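Local coordinates for extracellular solute-binding protein, family 1 (Bifidobacterium longum subsp. infantis ATCC 15697, PDB 3OMB) that probably serves as the solute-capturing component of an ABC transport system, most likely for a sugar, and binds a magnesium ion, at residues Met167-Ala172 and Ile325-Pro330. Sequence-based numbering, arbitrary orientation.
Sequences MLINKA and IAMPVP
Ile169 and Ile325 form an antiparallel hydrogen-bonded pair, exchanging two backbone bonds: Ile169 N to Ile325 O at 2.9 Å and Ile325 N to Ile169 O at 3.0 Å. A third bond, from Met327 N to Met167 O at 2.9 Å, spans the non-hydrogen-bonded pair Leu168 and Ala326 and carries the ladder one residue past it. On the face bearing Leu168, CD2 of that residue rests on CB of Ala326, 4.0 Å away. The tight part of the contact lies around the two selenomethionines. Met327 has CG between its backbone N and carbonyl carbon (chi1 56°), and with the next torsion extended this lays the selenium over the flank of Ile169, where SE is 3.7 Å from both CB and CG2 of Ile169 and also touches CD1. Met167 instead runs fully extended, CG anti to the backbone N (chi1 179°); its CG passes CG of Met327 and its tip meets Pro330 end-on, SE to CD 3.7 Å, while CG2 of Val329 comes in at about a right angle. At the other end the packing is looser and partly open to solvent. Here Ile325 lies against the aliphatic part of Lys171, CD1 to CD 3.9 Å, and the bend at chi2 of Lys171 leads its amino group away toward a weak, long ion pair with Asp175. An alanine in place of Ile325 would probably strip the methylenes of Lys171 of their apolar partner in this contact and open a gap at this edge, leaving CG2 of Ile169 to the selenium of Met327. Strand 324-326 is an outermost strand of the four-stranded mixed sheet and borders strand 166-170, whose other neighbour, strand 305-310, meets Met167 and Ile169 through Val307. Helix 313-317 packs on Leu168, and helix 436-452 reaches Ala326 through Val444 and Tyr448, whose hydroxyl also bonds Met167 N.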
HETATM    1  N   MSE A 167       2.924 -14.440  -0.635  1.00 14.13           N
HETATM    2  CA  MSE A 167       2.731 -15.489  -1.614  1.00 14.81           C
HETATM    3  C   MSE A 167       2.044 -16.640  -0.894  1.00 15.14           C
HETATM    4  O   MSE A 167       2.555 -17.169   0.088  1.00 16.35           O
HETATM    5  CB  MSE A 167       4.097 -15.936  -2.147  1.00 15.02           C
HETATM    6  CG  MSE A 167       4.010 -17.048  -3.159  1.00 17.22           C
HETATM    7 SE   MSE A 167       5.750 -17.381  -3.904  0.75 19.46          SE
HETATM    8  CE  MSE A 167       5.231 -18.463  -5.426  1.00 20.33           C
ATOM      9  N   LEU A 168       0.877 -17.023  -1.377  1.00 15.63           N
ATOM     10  CA  LEU A 168       0.024 -17.991  -0.695  1.00 15.93           C
ATOM     11  C   LEU A 168      -0.024 -19.294  -1.462  1.00 16.66           C
ATOM     12  O   LEU A 168      -0.062 -19.298  -2.697  1.00 17.95           O
ATOM     13  CB  LEU A 168      -1.394 -17.436  -0.590  1.00 15.45           C
ATOM     14  CG  LEU A 168      -1.502 -16.042   0.008  1.00 15.79           C
ATOM     15  CD1 LEU A 168      -2.940 -15.514  -0.111  1.00 14.92           C
ATOM     16  CD2 LEU A 168      -0.972 -16.035   1.497  1.00 15.85           C
ATOM     17  N   ILE A 169      -0.053 -20.409  -0.747  1.00 17.12           N
ATOM     18  CA  ILE A 169      -0.087 -21.713  -1.425  1.00 16.88           C
ATOM     19  C   ILE A 169      -1.057 -22.657  -0.747  1.00 17.40           C
ATOM     20  O   ILE A 169      -1.229 -22.600   0.491  1.00 17.46           O
ATOM     21  CB  ILE A 169       1.318 -22.350  -1.547  1.00 16.71           C
ATOM     22  CG1 ILE A 169       1.231 -23.654  -2.364  1.00 17.55           C
ATOM     23  CG2 ILE A 169       1.959 -22.597  -0.162  1.00 17.31           C
ATOM     24  CD1 ILE A 169       2.551 -24.093  -2.957  1.00 17.46           C
ATOM     25  N   ASN A 170      -1.716 -23.501  -1.552  1.00 17.46           N
ATOM     26  CA  ASN A 170      -2.615 -24.492  -1.010  1.00 17.78           C
ATOM     27  C   ASN A 170      -1.806 -25.633  -0.403  1.00 18.43           C
ATOM     28  O   ASN A 170      -1.384 -26.544  -1.106  1.00 17.97           O
ATOM     29  CB  ASN A 170      -3.620 -25.003  -2.050  1.00 17.94           C
ATOM     30  CG  ASN A 170      -4.768 -25.807  -1.417  1.00 17.61           C
ATOM     31  OD1 ASN A 170      -4.560 -26.603  -0.521  1.00 17.21           O
ATOM     32  ND2 ASN A 170      -5.980 -25.588  -1.896  1.00 17.94           N
ATOM     33  N   LYS A 171      -1.623 -25.547   0.913  1.00 18.83           N
ATOM     34  CA  LYS A 171      -0.929 -26.522   1.740  1.00 20.15           C
ATOM     35  C   LYS A 171      -1.653 -27.892   1.823  1.00 20.70           C
ATOM     36  O   LYS A 171      -1.010 -28.932   1.850  1.00 20.77           O
ATOM     37  CB  LYS A 171      -0.754 -25.884   3.127  1.00 21.02           C
ATOM     38  CG  LYS A 171      -0.093 -26.706   4.221  1.00 23.45           C
ATOM     39  CD  LYS A 171       1.317 -27.140   3.900  1.00 28.86           C
ATOM     40  CE  LYS A 171       1.905 -27.844   5.141  1.00 32.04           C
ATOM     41  NZ  LYS A 171       3.237 -28.344   4.829  1.00 35.21           N
ATOM     42  N   ALA A 172      -2.985 -27.907   1.820  1.00 21.61           N
ATOM     43  CA  ALA A 172      -3.711 -29.188   1.754  1.00 21.78           C
ATOM     44  C   ALA A 172      -3.405 -29.940   0.476  1.00 21.65           C
ATOM     45  O   ALA A 172      -3.304 -31.160   0.497  1.00 21.33           O
ATOM     46  CB  ALA A 172      -5.241 -28.996   1.910  1.00 21.90           C
ATOM     47  N   ILE A 325      -1.587 -21.483   3.256  1.00 19.39           N
ATOM     48  CA  ILE A 325      -0.596 -20.813   4.113  1.00 19.01           C
ATOM     49  C   ILE A 325       0.201 -19.813   3.288  1.00 18.50           C
ATOM     50  O   ILE A 325       0.217 -19.893   2.057  1.00 18.64           O
ATOM     51  CB  ILE A 325       0.415 -21.808   4.784  1.00 19.75           C
ATOM     52  CG1 ILE A 325       1.316 -22.502   3.733  1.00 21.30           C
ATOM     53  CG2 ILE A 325      -0.316 -22.816   5.725  1.00 19.50           C
ATOM     54  CD1 ILE A 325       2.396 -23.463   4.356  1.00 24.63           C
ATOM     55  N   ALA A 326       0.885 -18.888   3.955  1.00 17.57           N
ATOM     56  CA  ALA A 326       1.897 -18.082   3.275  1.00 16.72           C
ATOM     57  C   ALA A 326       3.193 -18.883   3.202  1.00 16.58           C
ATOM     58  O   ALA A 326       3.497 -19.615   4.130  1.00 17.30           O
ATOM     59  CB  ALA A 326       2.104 -16.738   3.996  1.00 15.93           C
HETATM   60  N   MSE A 327       3.942 -18.753   2.106  1.00 16.40           N
HETATM   61  CA  MSE A 327       5.240 -19.435   1.939  1.00 16.79           C
HETATM   62  C   MSE A 327       6.341 -18.408   1.638  1.00 16.56           C
HETATM   63  O   MSE A 327       6.072 -17.396   0.995  1.00 17.19           O
HETATM   64  CB  MSE A 327       5.193 -20.446   0.784  1.00 16.92           C
HETATM   65  CG  MSE A 327       4.764 -19.816  -0.552  1.00 19.51           C
HETATM   66 SE   MSE A 327       4.799 -21.051  -2.047  0.75 25.67          SE
HETATM   67  CE  MSE A 327       6.712 -21.172  -2.304  1.00 24.69           C
ATOM     68  N   PRO A 328       7.583 -18.681   2.074  1.00 16.15           N
ATOM     69  CA  PRO A 328       8.691 -17.844   1.666  1.00 16.31           C
ATOM     70  C   PRO A 328       8.848 -17.924   0.152  1.00 16.36           C
ATOM     71  O   PRO A 328       8.544 -18.974  -0.440  1.00 15.99           O
ATOM     72  CB  PRO A 328       9.897 -18.500   2.347  1.00 16.18           C
ATOM     73  CG  PRO A 328       9.302 -19.327   3.489  1.00 16.67           C
ATOM     74  CD  PRO A 328       7.989 -19.768   2.997  1.00 16.17           C
ATOM     75  N   VAL A 329       9.312 -16.850  -0.483  1.00 15.30           N
ATOM     76  CA  VAL A 329       9.461 -16.918  -1.938  1.00 15.15           C
ATOM     77  C   VAL A 329      10.588 -17.908  -2.364  1.00 15.65           C
ATOM     78  O   VAL A 329      11.633 -17.926  -1.740  1.00 16.19           O
ATOM     79  CB  VAL A 329       9.664 -15.526  -2.556  1.00 14.74           C
ATOM     80  CG1 VAL A 329      11.102 -15.026  -2.390  1.00 13.68           C
ATOM     81  CG2 VAL A 329       9.242 -15.540  -4.029  1.00 14.76           C
ATOM     82  N   PRO A 330      10.355 -18.746  -3.405  1.00 16.55           N
ATOM     83  CA  PRO A 330      11.424 -19.630  -3.945  1.00 17.25           C
ATOM     84  C   PRO A 330      12.571 -18.795  -4.521  1.00 18.17           C
ATOM     85  O   PRO A 330      12.346 -17.678  -5.037  1.00 18.73           O
ATOM     86  CB  PRO A 330      10.729 -20.372  -5.101  1.00 18.02           C
ATOM     87  CG  PRO A 330       9.249 -20.241  -4.830  1.00 17.60           C
ATOM     88  CD  PRO A 330       9.054 -18.959  -4.081  1.00 15.94           C
TER